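Local coordinates for protein DMATS type aromatic prenyltransferase (Streptomyces coelicolor, PDB 6ZS0) that catalyses, as a 5-dimethylallyltryptophan synthase, the transfer of a dimethylallyl group to the indole ring of tryptophan, probably at C5, at residues 3-11 with 39-47; 76-84 with 133-141. All blocks are in the same frame, centred on the assembly; numbering follows the deposited sequence. Where two conformers were deposited one is given.

Contact 1 of 2, residues 3-11 with 39-47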
loop_
_atom_site.group_PDB
_atom_site.type_symbol
_atom_site.label_atom_id
_atom_site.label_comp_id
_atom_site.label_asym_id
_atom_site.label_seq_id
_atom_site.Cartn_x
_atom_site.Cartn_y
_atom_site.Cartn_z
ATOM N N ALA A 3 27.361 -2.349 -10.233
ATOM C CA ALA A 3 26.268 -1.429 -10.603
ATOM C C ALA A 3 25.037 -1.759 -9.759
ATOM O O ALA A 3 24.788 -2.952 -9.498
ATOM C CB ALA A 3 25.980 -1.534 -12.080
ATOM N N SER A 4 24.277 -0.747 -9.377
ATOM C CA SER A 4 23.063 -0.901 -8.546
ATOM C C SER A 4 21.982 -1.601 -9.367
ATOM O O SER A 4 21.850 -1.336 -10.583
ATOM C CB SER A 4 22.586 0.420 -8.027
ATOM O OG SER A 4 23.559 0.955 -7.137
ATOM N N THR A 5 21.253 -2.487 -8.721
ATOM C CA THR A 5 20.136 -3.240 -9.326
ATOM C C THR A 5 18.863 -2.867 -8.580
ATOM O O THR A 5 18.933 -2.287 -7.485
ATOM C CB THR A 5 20.384 -4.750 -9.304
ATOM O OG1 THR A 5 20.544 -5.159 -7.940
ATOM C CG2 THR A 5 21.602 -5.155 -10.109
ATOM N N LEU A 6 17.741 -3.233 -9.117
ATOM C CA LEU A 6 16.486 -3.057 -8.367
ATOM C C LEU A 6 16.615 -3.778 -7.035
ATOM O O LEU A 6 16.188 -3.207 -6.013
ATOM C CB LEU A 6 15.307 -3.618 -9.161
ATOM C CG LEU A 6 14.621 -2.625 -10.079
ATOM C CD1 LEU A 6 13.544 -3.333 -10.876
ATOM C CD2 LEU A 6 14.041 -1.432 -9.291
ATOM N N GLY A 7 17.173 -5.001 -7.025
ATOM C CA GLY A 7 17.328 -5.781 -5.782
ATOM C C GLY A 7 18.274 -5.128 -4.787
ATOM O O GLY A 7 17.933 -5.052 -3.599
ATOM N N SER A 8 19.446 -4.664 -5.220
ATOM C CA SER A 8 20.441 -4.083 -4.293
ATOM C C SER A 8 19.879 -2.777 -3.744
ATOM O O SER A 8 20.037 -2.501 -2.538
ATOM C CB SER A 8 21.791 -3.904 -4.925
ATOM O OG SER A 8 21.811 -2.858 -5.884
ATOM N N PHE A 9 19.225 -1.981 -4.581
ATOM C CA PHE A 9 18.756 -0.638 -4.199
ATOM C C PHE A 9 17.569 -0.767 -3.239
ATOM O O PHE A 9 17.592 -0.154 -2.148
ATOM C CB PHE A 9 18.405 0.185 -5.437
ATOM C CG PHE A 9 17.902 1.565 -5.115
ATOM C CD1 PHE A 9 16.549 1.813 -4.964
ATOM C CD2 PHE A 9 18.783 2.625 -4.977
ATOM C CE1 PHE A 9 16.083 3.092 -4.679
ATOM C CE2 PHE A 9 18.311 3.899 -4.701
ATOM C CZ PHE A 9 16.967 4.133 -4.551
ATOM N N THR A 10 16.551 -1.536 -3.600
ATOM C CA THR A 10 15.326 -1.675 -2.751
ATOM C C THR A 10 15.679 -2.482 -1.507
ATOM O O THR A 10 15.082 -2.232 -0.461
ATOM C CB THR A 10 14.144 -2.265 -3.520
ATOM O OG1 THR A 10 14.414 -3.613 -3.934
ATOM C CG2 THR A 10 13.745 -1.399 -4.697
ATOM N N GLY A 11 16.642 -3.372 -1.620
ATOM C CA GLY A 11 17.142 -4.171 -0.478
ATOM C C GLY A 11 17.840 -3.305 0.527
ATOM O O GLY A 11 17.593 -3.474 1.740
ATOM N N LEU A 39 10.883 -10.443 -5.879
ATOM C CA LEU A 39 11.131 -9.707 -7.142
ATOM C C LEU A 39 11.490 -10.673 -8.268
ATOM O O LEU A 39 11.335 -10.274 -9.456
ATOM C CB LEU A 39 12.258 -8.689 -6.928
ATOM C CG LEU A 39 11.858 -7.423 -6.172
ATOM C CD1 LEU A 39 13.079 -6.604 -5.799
ATOM C CD2 LEU A 39 10.890 -6.569 -6.995
ATOM N N GLY A 40 12.013 -11.858 -7.945
ATOM C CA GLY A 40 12.473 -12.844 -8.925
ATOM C C GLY A 40 13.459 -12.225 -9.905
ATOM O O GLY A 40 14.354 -11.493 -9.503
ATOM N N PRO A 41 13.322 -12.485 -11.214
ATOM C CA PRO A 41 14.359 -12.113 -12.179
ATOM C C PRO A 41 14.722 -10.632 -12.172
ATOM O O PRO A 41 15.917 -10.281 -12.346
ATOM C CB PRO A 41 13.698 -12.518 -13.499
ATOM C CG PRO A 41 12.911 -13.713 -13.105
ATOM C CD PRO A 41 12.228 -13.240 -11.843
ATOM N N VAL A 42 13.739 -9.751 -11.959
ATOM C CA VAL A 42 13.971 -8.281 -12.082
ATOM C C VAL A 42 14.835 -7.780 -10.925
ATOM O O VAL A 42 15.324 -6.657 -11.048
ATOM C CB VAL A 42 12.680 -7.441 -12.193
ATOM C CG1 VAL A 42 11.808 -7.906 -13.337
ATOM C CG2 VAL A 42 11.893 -7.387 -10.897
ATOM N N ALA A 43 15.030 -8.552 -9.850
ATOM C CA ALA A 43 15.912 -8.108 -8.735
ATOM C C ALA A 43 17.303 -7.815 -9.306
ATOM O O ALA A 43 17.981 -6.928 -8.795
ATOM C CB ALA A 43 15.971 -9.121 -7.625
ATOM N N GLN A 44 17.702 -8.551 -10.342
ATOM C CA GLN A 44 19.053 -8.460 -10.935
ATOM C C GLN A 44 19.090 -7.359 -12.005
ATOM O O GLN A 44 20.160 -7.126 -12.581
ATOM C CB GLN A 44 19.477 -9.816 -11.493
ATOM C CG GLN A 44 19.826 -10.819 -10.399
ATOM C CD GLN A 44 21.321 -10.999 -10.288
ATOM O OE1 GLN A 44 22.014 -10.251 -9.585
ATOM N NE2 GLN A 44 21.840 -11.982 -11.019
ATOM N N ARG A 45 17.974 -6.674 -12.253
ATOM C CA ARG A 45 17.907 -5.665 -13.338
ATOM C C ARG A 45 18.705 -4.437 -12.948
ATOM O O ARG A 45 18.425 -3.826 -11.934
ATOM C CB ARG A 45 16.465 -5.268 -13.608
ATOM C CG ARG A 45 16.280 -4.511 -14.907
ATOM C CD ARG A 45 14.832 -4.093 -15.086
ATOM N NE ARG A 45 14.629 -3.297 -16.294
ATOM C CZ ARG A 45 14.444 -3.783 -17.512
ATOM N NH1 ARG A 45 14.448 -5.093 -17.714
ATOM N NH2 ARG A 45 14.261 -2.954 -18.532
ATOM N N PRO A 46 19.724 -4.005 -13.722
ATOM C CA PRO A 46 20.426 -2.770 -13.411
ATOM C C PRO A 46 19.501 -1.558 -13.456
ATOM O O PRO A 46 18.640 -1.505 -14.295
ATOM C CB PRO A 46 21.492 -2.664 -14.502
ATOM C CG PRO A 46 21.696 -4.087 -14.902
ATOM C CD PRO A 46 20.312 -4.688 -14.874
ATOM N N LEU A 47 19.742 -0.593 -12.571
ATOM C CA LEU A 47 18.909 0.642 -12.500
ATOM C C LEU A 47 19.201 1.553 -13.694
ATOM O O LEU A 47 18.417 2.462 -13.922
ATOM C CB LEU A 47 19.155 1.357 -11.169
ATOM C CG LEU A 47 18.544 0.694 -9.920
ATOM C CD1 LEU A 47 18.700 1.606 -8.726
ATOM C CD2 LEU A 47 17.085 0.330 -10.086
HETATM O O HOH W 1 21.131 -7.701 -7.577
#
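Leu47 and Leu6 pack together beneath a helix start that is closed by a capping box, Thr5 being the N-cap residue of helix 6-20. Ser8 N gives its hydrogen to Thr5 OG1, and Thr5 N returns a nearly straight bond to Ser8 OG (2.9 Å, 175°). The chain of 39-47, a 3-10 turn and the loop behind it, takes up the backbone of this first turn: Leu47 N donates to Ser4 O, Leu6 N to Arg45 O nearly end-on to the carbonyl, and Gly7 N to Ala43 O at 2.7 Å, in the carbonyl plane on a lone pair. Glycine suits this place, because a CB on Gly7 would run into Ala43 O.

The tight side is apolar. The two leucines cross at about a right angle, with Leu6 CD2 3.6 Å from Leu47 CD2. The other branch of Leu47, CD1, lies 3.6 Å from Phe9 CB and approaches the ring obliquely; the Phe9 ring leaves with CG anti to the backbone N (chi1 179°) and goes on to touch Ser345 and Ala347.

The side of Thr5 and Gln44 is looser and wetter. Gln44 is exposed and its side chain sets off away from 3-11, yet its amide oxygen OE1 accepts a weak bond from a water. That water sits 2.6 Å from Thr5 OG1.

Contact 2 of 2, residues 76-84 with 133-141; sequences PAMRVLVEP and ALWCALELR
Glu83 and Trp135 meet beside one end of an antiparallel strand pair, 77-82 with 135-139, in the ABBA barrel of this prenyltransferase. Glu83 runs out fully extended, CG anti to the backbone N (chi1 176°). Its CB is 3.6 Å from Trp135 CD1, CG stays beside Trp135 CD1 and NE1, off the ring plane, and CD comes to 3.7 Å from Trp135 NE1. At the tip, OE1 takes the indole N-H at 3.0 Å from NE1, lying in the ring plane, although the donor stands above the carboxylate plane; a water that accepts from Ala133 N also lies 2.8 Å from Glu83 OE1. With an alanine here, the indole N-H is likely to be left without this acceptor and the ring freer to turn.

Farther along, Val80 with Leu138 and Val82 with Cys136 are hydrogen-bonded pairs, Leu138 N reaching Val80 O at 2.8 Å. On the face bearing Arg79, Leu81, Ala137 and Glu139, the Arg79 guanidinium and the Glu139 carboxylate stack with planes 9° apart. No N-H of Arg79 points at Glu139 OE1, 4.0 Å from Arg79 NH2; Arg141 NH1 instead reaches that oxygen in a salt bridge whose hydrogen bond is weak.

The opposite face, of Val80, Val82, Cys136 and Leu138, meets helices 25-39 and 91-109. Strand 64-70 flanks 77-82 on its other edge, and Trp135 bonds through its backbone to Tyr151 in strand 147-152.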
loop_
_atom_site.group_PDB
_atom_site.type_symbol
_atom_site.label_atom_id
_atom_site.label_comp_id
_atom_site.label_asym_id
_atom_site.label_seq_id
_atom_site.Cartn_x
_atom_site.Cartn_y
_atom_site.Cartn_z
ATOM N N PRO A 76 6.795 0.991 15.620
ATOM C CA PRO A 76 6.371 1.212 14.243
ATOM C C PRO A 76 6.269 -0.142 13.510
ATOM O O PRO A 76 7.095 -1.034 13.820
ATOM C CB PRO A 76 7.474 2.085 13.628
ATOM C CG PRO A 76 8.249 2.634 14.801
ATOM C CD PRO A 76 8.049 1.682 15.963
ATOM N N ALA A 77 5.227 -0.351 12.703
ATOM C CA ALA A 77 5.040 -1.582 11.898
ATOM C C ALA A 77 5.427 -1.302 10.447
ATOM O O ALA A 77 4.811 -0.429 9.814
ATOM C CB ALA A 77 3.638 -2.062 11.978
ATOM N N MET A 78 6.375 -2.060 9.922
ATOM C CA MET A 78 6.875 -1.812 8.559
ATOM C C MET A 78 6.245 -2.805 7.606
ATOM O O MET A 78 6.146 -3.996 7.957
ATOM C CB MET A 78 8.384 -1.929 8.521
ATOM C CG MET A 78 8.950 -1.735 7.173
ATOM S SD MET A 78 10.727 -1.795 7.298
ATOM C CE MET A 78 11.167 -1.889 5.555
ATOM N N ARG A 79 5.835 -2.316 6.446
ATOM C CA ARG A 79 5.423 -3.195 5.334
ATOM C C ARG A 79 6.239 -2.889 4.093
ATOM O O ARG A 79 6.694 -1.750 3.901
ATOM C CB ARG A 79 3.942 -3.046 5.013
ATOM C CG ARG A 79 3.032 -3.477 6.139
ATOM C CD ARG A 79 1.596 -3.125 5.829
ATOM N NE ARG A 79 0.724 -3.794 6.776
ATOM C CZ ARG A 79 0.572 -3.430 8.048
ATOM N NH1 ARG A 79 1.230 -2.386 8.536
ATOM N NH2 ARG A 79 -0.246 -4.117 8.830
ATOM N N VAL A 80 6.339 -3.894 3.226
ATOM C CA VAL A 80 6.867 -3.705 1.855
ATOM C C VAL A 80 5.850 -4.277 0.881
ATOM O O VAL A 80 5.350 -5.402 1.119
ATOM C CB VAL A 80 8.241 -4.337 1.636
ATOM C CG1 VAL A 80 8.226 -5.829 1.906
ATOM C CG2 VAL A 80 8.764 -4.029 0.245
ATOM N N LEU A 81 5.513 -3.480 -0.119
ATOM C CA LEU A 81 4.568 -3.831 -1.185
ATOM C C LEU A 81 5.384 -4.129 -2.436
ATOM O O LEU A 81 6.286 -3.332 -2.789
ATOM C CB LEU A 81 3.616 -2.670 -1.437
ATOM C CG LEU A 81 2.577 -2.907 -2.541
ATOM C CD1 LEU A 81 1.527 -3.903 -2.087
ATOM C CD2 LEU A 81 1.948 -1.596 -2.926
ATOM N N VAL A 82 5.111 -5.249 -3.093
ATOM C CA VAL A 82 5.900 -5.658 -4.281
ATOM C C VAL A 82 4.967 -6.227 -5.342
ATOM O O VAL A 82 3.927 -6.833 -5.001
ATOM C CB VAL A 82 6.994 -6.685 -3.923
ATOM C CG1 VAL A 82 6.413 -7.907 -3.242
ATOM C CG2 VAL A 82 7.779 -7.116 -5.140
ATOM N N GLU A 83 5.360 -6.089 -6.599
ATOM C CA GLU A 83 4.679 -6.751 -7.729
ATOM C C GLU A 83 5.568 -7.898 -8.192
ATOM O O GLU A 83 6.516 -7.677 -8.933
ATOM C CB GLU A 83 4.423 -5.735 -8.834
ATOM C CG GLU A 83 3.809 -6.384 -10.056
ATOM C CD GLU A 83 3.401 -5.397 -11.131
ATOM O OE1 GLU A 83 2.202 -5.074 -11.239
ATOM O OE2 GLU A 83 4.262 -4.994 -11.844
ATOM N N PRO A 84 5.360 -9.150 -7.740
ATOM C CA PRO A 84 6.310 -10.215 -8.063
ATOM C C PRO A 84 6.385 -10.541 -9.553
ATOM O O PRO A 84 7.443 -10.956 -10.051
ATOM C CB PRO A 84 5.819 -11.410 -7.262
ATOM C CG PRO A 84 4.911 -10.868 -6.250
ATOM C CD PRO A 84 4.307 -9.604 -6.831
ATOM N N ALA A 133 -2.344 -7.182 -11.856
ATOM C CA ALA A 133 -2.864 -8.549 -11.684
ATOM C C ALA A 133 -2.751 -8.985 -10.222
ATOM O O ALA A 133 -3.710 -9.535 -9.702
ATOM C CB ALA A 133 -2.135 -9.501 -12.603
ATOM N N LEU A 134 -1.606 -8.768 -9.586
ATOM C CA LEU A 134 -1.394 -9.264 -8.201
ATOM C C LEU A 134 -0.227 -8.532 -7.588
ATOM O O LEU A 134 0.887 -8.566 -8.149
ATOM C CB LEU A 134 -1.144 -10.774 -8.210
ATOM C CG LEU A 134 -1.136 -11.443 -6.830
ATOM C CD1 LEU A 134 -1.608 -12.882 -6.963
ATOM C CD2 LEU A 134 0.249 -11.351 -6.164
ATOM N N TRP A 135 -0.463 -7.882 -6.469
ATOM C CA TRP A 135 0.599 -7.329 -5.621
ATOM C C TRP A 135 0.537 -8.064 -4.292
ATOM O O TRP A 135 -0.517 -8.576 -3.927
ATOM C CB TRP A 135 0.448 -5.826 -5.386
ATOM C CG TRP A 135 0.511 -4.976 -6.616
ATOM C CD1 TRP A 135 1.000 -5.305 -7.854
ATOM C CD2 TRP A 135 0.085 -3.607 -6.705
ATOM N NE1 TRP A 135 0.914 -4.228 -8.689
ATOM C CE2 TRP A 135 0.346 -3.182 -8.012
ATOM C CE3 TRP A 135 -0.509 -2.727 -5.806
ATOM C CZ2 TRP A 135 0.021 -1.899 -8.441
ATOM C CZ3 TRP A 135 -0.821 -1.459 -6.232
ATOM C CH2 TRP A 135 -0.532 -1.051 -7.511
ATOM N N CYS A 136 1.662 -8.085 -3.630
ATOM C CA CYS A 136 1.834 -8.696 -2.308
ATOM C C CYS A 136 2.399 -7.647 -1.356
ATOM O O CYS A 136 3.374 -6.983 -1.718
ATOM C CB CYS A 136 2.728 -9.912 -2.431
ATOM S SG CYS A 136 2.867 -10.809 -0.874
ATOM N N ALA A 137 1.790 -7.498 -0.173
ATOM C CA ALA A 137 2.383 -6.689 0.909
ATOM C C ALA A 137 2.820 -7.635 2.024
ATOM O O ALA A 137 2.045 -8.513 2.422
ATOM C CB ALA A 137 1.413 -5.686 1.426
ATOM N N LEU A 138 4.025 -7.436 2.480
ATOM C CA LEU A 138 4.616 -8.207 3.585
ATOM C C LEU A 138 4.731 -7.295 4.811
ATOM O O LEU A 138 5.367 -6.256 4.709
ATOM C CB LEU A 138 5.972 -8.720 3.116
ATOM C CG LEU A 138 5.872 -9.684 1.929
ATOM C CD1 LEU A 138 7.179 -9.830 1.194
ATOM C CD2 LEU A 138 5.357 -11.025 2.396
ATOM N N GLU A 139 4.093 -7.675 5.913
ATOM C CA GLU A 139 4.280 -6.988 7.210
ATOM C C GLU A 139 5.516 -7.601 7.861
ATOM O O GLU A 139 5.508 -8.834 8.137
ATOM C CB GLU A 139 3.085 -7.144 8.132
ATOM C CG GLU A 139 3.241 -6.252 9.372
ATOM C CD GLU A 139 2.302 -6.526 10.527
ATOM O OE1 GLU A 139 1.454 -7.443 10.394
ATOM O OE2 GLU A 139 2.443 -5.832 11.582
ATOM N N LEU A 140 6.543 -6.791 8.047
ATOM C CA LEU A 140 7.885 -7.233 8.480
ATOM C C LEU A 140 7.889 -7.373 10.006
ATOM O O LEU A 140 8.398 -6.493 10.679
ATOM C CB LEU A 140 8.882 -6.219 7.967
ATOM C CG LEU A 140 8.937 -6.112 6.443
ATOM C CD1 LEU A 140 10.244 -5.503 6.012
ATOM C CD2 LEU A 140 8.718 -7.467 5.766
ATOM N N ARG A 141 7.270 -8.438 10.485
ATOM C CA ARG A 141 7.041 -8.700 11.928
ATOM C C ARG A 141 8.323 -9.197 12.566
ATOM O O ARG A 141 9.037 -9.992 11.982
ATOM C CB ARG A 141 5.969 -9.766 12.141
ATOM C CG ARG A 141 4.640 -9.430 11.507
ATOM C CD ARG A 141 3.499 -10.024 12.271
ATOM N NE ARG A 141 2.965 -11.232 11.667
ATOM C CZ ARG A 141 1.738 -11.343 11.139
ATOM N NH1 ARG A 141 0.914 -10.308 11.115
ATOM N NH2 ARG A 141 1.338 -12.497 10.630
HETATM O O HOH W 2 7.680 -4.129 11.523
HETATM O O HOH W 3 0.378 -7.167 -11.235
#

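The two contacts follow one another along the chain, contact 1 closing before contact 2 opens, and their centres lie about 17 Å apart. Contact 2 sits near the middle of the molecule, joining the second and third strands of the ten-stranded closed antiparallel sheet; contact 1 lies about 20 Å from the chain centre, where the amino-terminal helix 6-20 meets the loop after helix 25-39. Helix 25-39 links them: Leu39, at its C-terminal end, belongs to contact 1, and Leu39 CD2 touches Val82 CG2 of contact 2 at 3.7 Å. Thr10 and Leu39 also rest on Val64 of the first strand. The N-terminal segment is thereby packed against the end of helix 25-39 and strand 64-70 of the barrel.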